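Local coordinates for protein BT_4661 (Bacteroides thetaiotaomicron, PDB 4AK2) that binds heparin and heparan sulphate chains at the cell surface, probably as the SusE-like glycan-capturing component of a heparin utilisation system, at residues 131-136 against 273-278. Numbering follows the deposited sequence.
Sequences VFQVNP and FIWFDT
Phe132 and Val134 meet Phe273, Trp275 and Asp277 in a parallel beta ladder, in which strand 131-134 runs beside the end of strand 268-276 in the mixed sheet of the glycan-binding fragment. As in any parallel pair, one strand bonds through every second residue to the two neighbours of its partner: Phe132 N donates a hydrogen bond to Phe273 O, and Phe132 O accepts one from Trp275 N, at 2.8 Å, whereupon Val134 repeats the pattern with Trp275 O and Asp277 N. CA-H groups add weaker contacts, among them Phe276 CA to Val134 O at 3.3 Å.

On one face of the ladder, Val134 CG1 lies between the backbone N and the carbonyl carbon (chi1 67°), where it touches Ile274 CG2 at 3.6 Å and Phe276 CD1 at 3.7 Å. Ile274 CG2 also sits over one face of the Phe276 ring, offset toward its rim, while Ile274 CD1 meets the Phe132 ring at its edge. The opposite face carries Gln133 beside Trp275, both pointing the same way. The Gln133 chain is extended beyond CG, which carries CD outward alongside the indole; its NE2 lies 3.3 Å from Trp275 CZ3, its amide plane inclined 51° to the indole; Val131 CG1 packs on Trp275 CB.

A second shell surrounds these groups. Strand 241-254 hydrogen-bonds to Ile274 and Phe276 through Met247 and Gly245, the side chains of Phe132, Ile274 and Phe276 all touch Ile231 of strand 229-231, and Trp236 stacks on Phe276; Phe280 meets Trp275 edge-to-face. Beyond the strands, Asn135 OD1 accepts a hydrogen bond from Ala137 N, and Pro136 CG reaches Thr278 CG2 at 4.0 Å.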
loop_
_atom_site.group_PDB
_atom_site.type_symbol
_atom_site.label_atom_id
_atom_site.label_comp_id
_atom_site.label_asym_id
_atom_site.label_seq_id
_atom_site.Cartn_x
_atom_site.Cartn_y
_atom_site.Cartn_z
ATOM N N VAL A 131 1.931 -3.801 -3.617
ATOM C CA VAL A 131 0.731 -3.730 -2.805
ATOM C C VAL A 131 0.487 -5.156 -2.299
ATOM O O VAL A 131 0.201 -6.070 -3.114
ATOM C CB VAL A 131 -0.486 -3.222 -3.557
ATOM C CG1 VAL A 131 -1.689 -3.078 -2.617
ATOM C CG2 VAL A 131 -0.185 -1.862 -4.242
ATOM N N PHE A 132 0.653 -5.387 -1.014
ATOM C CA PHE A 132 0.440 -6.693 -0.406
ATOM C C PHE A 132 -1.028 -6.742 0.011
ATOM O O PHE A 132 -1.430 -6.024 0.947
ATOM C CB PHE A 132 1.410 -6.865 0.812
ATOM C CG PHE A 132 1.126 -8.108 1.631
ATOM C CD1 PHE A 132 0.571 -9.265 1.037
ATOM C CD2 PHE A 132 1.382 -8.128 3.010
ATOM C CE1 PHE A 132 0.293 -10.438 1.775
ATOM C CE2 PHE A 132 1.138 -9.319 3.757
ATOM C CZ PHE A 132 0.553 -10.433 3.137
ATOM N N GLN A 133 -1.836 -7.581 -0.643
ATOM C CA GLN A 133 -3.226 -7.762 -0.352
ATOM C C GLN A 133 -3.372 -8.857 0.683
ATOM O O GLN A 133 -3.011 -10.032 0.398
ATOM C CB GLN A 133 -3.994 -8.143 -1.624
ATOM C CG GLN A 133 -3.969 -6.963 -2.615
ATOM C CD GLN A 133 -4.771 -7.292 -3.869
ATOM O OE1 GLN A 133 -4.498 -8.295 -4.534
ATOM N NE2 GLN A 133 -5.726 -6.433 -4.221
ATOM N N VAL A 134 -3.825 -8.520 1.882
ATOM C CA VAL A 134 -3.843 -9.433 3.000
ATOM C C VAL A 134 -5.193 -9.458 3.680
ATOM O O VAL A 134 -5.863 -8.416 3.842
ATOM C CB VAL A 134 -2.692 -9.072 3.991
ATOM C CG1 VAL A 134 -2.923 -7.693 4.677
ATOM C CG2 VAL A 134 -2.526 -10.163 5.049
ATOM N N ASN A 135 -5.610 -10.633 4.139
ATOM C CA ASN A 135 -6.835 -10.783 4.911
ATOM C C ASN A 135 -6.465 -10.579 6.390
ATOM O O ASN A 135 -5.677 -11.343 6.923
ATOM C CB ASN A 135 -7.379 -12.199 4.699
ATOM C CG ASN A 135 -8.619 -12.493 5.513
ATOM O OD1 ASN A 135 -8.926 -11.856 6.509
ATOM N ND2 ASN A 135 -9.386 -13.458 5.041
ATOM N N PRO A 136 -6.975 -9.528 7.051
ATOM C CA PRO A 136 -6.571 -9.248 8.430
ATOM C C PRO A 136 -7.011 -10.311 9.420
ATOM O O PRO A 136 -6.458 -10.361 10.509
ATOM C CB PRO A 136 -7.256 -7.900 8.724
ATOM C CG PRO A 136 -8.476 -7.912 7.836
ATOM C CD PRO A 136 -7.981 -8.566 6.556
ATOM N N PHE A 273 2.891 -0.935 0.123
ATOM C CA PHE A 273 1.610 -0.658 0.732
ATOM C C PHE A 273 0.948 -1.943 1.184
ATOM O O PHE A 273 1.022 -2.952 0.437
ATOM C CB PHE A 273 0.670 0.054 -0.268
ATOM C CG PHE A 273 0.334 1.481 0.081
ATOM C CD1 PHE A 273 -0.543 1.759 1.125
ATOM C CD2 PHE A 273 0.826 2.491 -0.712
ATOM C CE1 PHE A 273 -0.866 3.074 1.447
ATOM C CE2 PHE A 273 0.497 3.822 -0.432
ATOM C CZ PHE A 273 -0.365 4.095 0.639
ATOM N N ILE A 274 0.377 -1.997 2.367
ATOM C CA ILE A 274 -0.360 -3.164 2.822
ATOM C C ILE A 274 -1.855 -2.848 2.709
ATOM O O ILE A 274 -2.338 -1.846 3.248
ATOM C CB ILE A 274 -0.069 -3.483 4.316
ATOM C CG1 ILE A 274 1.428 -3.537 4.624
ATOM C CG2 ILE A 274 -0.816 -4.757 4.730
ATOM C CD1 ILE A 274 2.272 -4.359 3.716
ATOM N N TRP A 275 -2.610 -3.661 1.972
ATOM C CA TRP A 275 -4.024 -3.456 1.783
ATOM C C TRP A 275 -4.777 -4.545 2.478
ATOM O O TRP A 275 -4.694 -5.738 2.033
ATOM C CB TRP A 275 -4.369 -3.350 0.301
ATOM C CG TRP A 275 -5.819 -3.166 -0.038
ATOM C CD1 TRP A 275 -6.904 -3.005 0.809
ATOM C CD2 TRP A 275 -6.366 -3.150 -1.383
ATOM N NE1 TRP A 275 -8.081 -2.876 0.070
ATOM C CE2 TRP A 275 -7.807 -2.966 -1.250
ATOM C CE3 TRP A 275 -5.813 -3.292 -2.656
ATOM C CZ2 TRP A 275 -8.646 -2.936 -2.361
ATOM C CZ3 TRP A 275 -6.647 -3.247 -3.763
ATOM C CH2 TRP A 275 -8.043 -3.064 -3.619
ATOM N N PHE A 276 -5.465 -4.272 3.566
ATOM C CA PHE A 276 -6.247 -5.219 4.353
ATOM C C PHE A 276 -7.654 -5.296 3.818
ATOM O O PHE A 276 -8.345 -4.299 3.657
ATOM C CB PHE A 276 -6.364 -4.739 5.819
ATOM C CG PHE A 276 -5.047 -4.436 6.473
ATOM C CD1 PHE A 276 -4.319 -5.405 7.183
ATOM C CD2 PHE A 276 -4.535 -3.128 6.445
ATOM C CE1 PHE A 276 -3.123 -5.111 7.799
ATOM C CE2 PHE A 276 -3.330 -2.837 7.056
ATOM C CZ PHE A 276 -2.614 -3.814 7.734
ATOM N N ASP A 277 -8.119 -6.529 3.544
ATOM C CA ASP A 277 -9.536 -6.770 3.190
ATOM C C ASP A 277 -9.839 -8.249 3.454
ATOM O O ASP A 277 -9.109 -9.136 2.974
ATOM C CB ASP A 277 -9.777 -6.429 1.703
ATOM C CG ASP A 277 -11.234 -6.380 1.311
ATOM O OD1 ASP A 277 -12.016 -7.231 1.759
ATOM O OD2 ASP A 277 -11.567 -5.518 0.472
ATOM N N THR A 278 -10.866 -8.493 4.253
ATOM C CA THR A 278 -11.286 -9.867 4.537
ATOM C C THR A 278 -11.701 -10.671 3.289
ATOM O O THR A 278 -11.785 -11.903 3.376
ATOM C CB THR A 278 -12.441 -9.932 5.560
ATOM O OG1 THR A 278 -13.504 -9.106 5.141
ATOM C CG2 THR A 278 -11.986 -9.542 6.944
#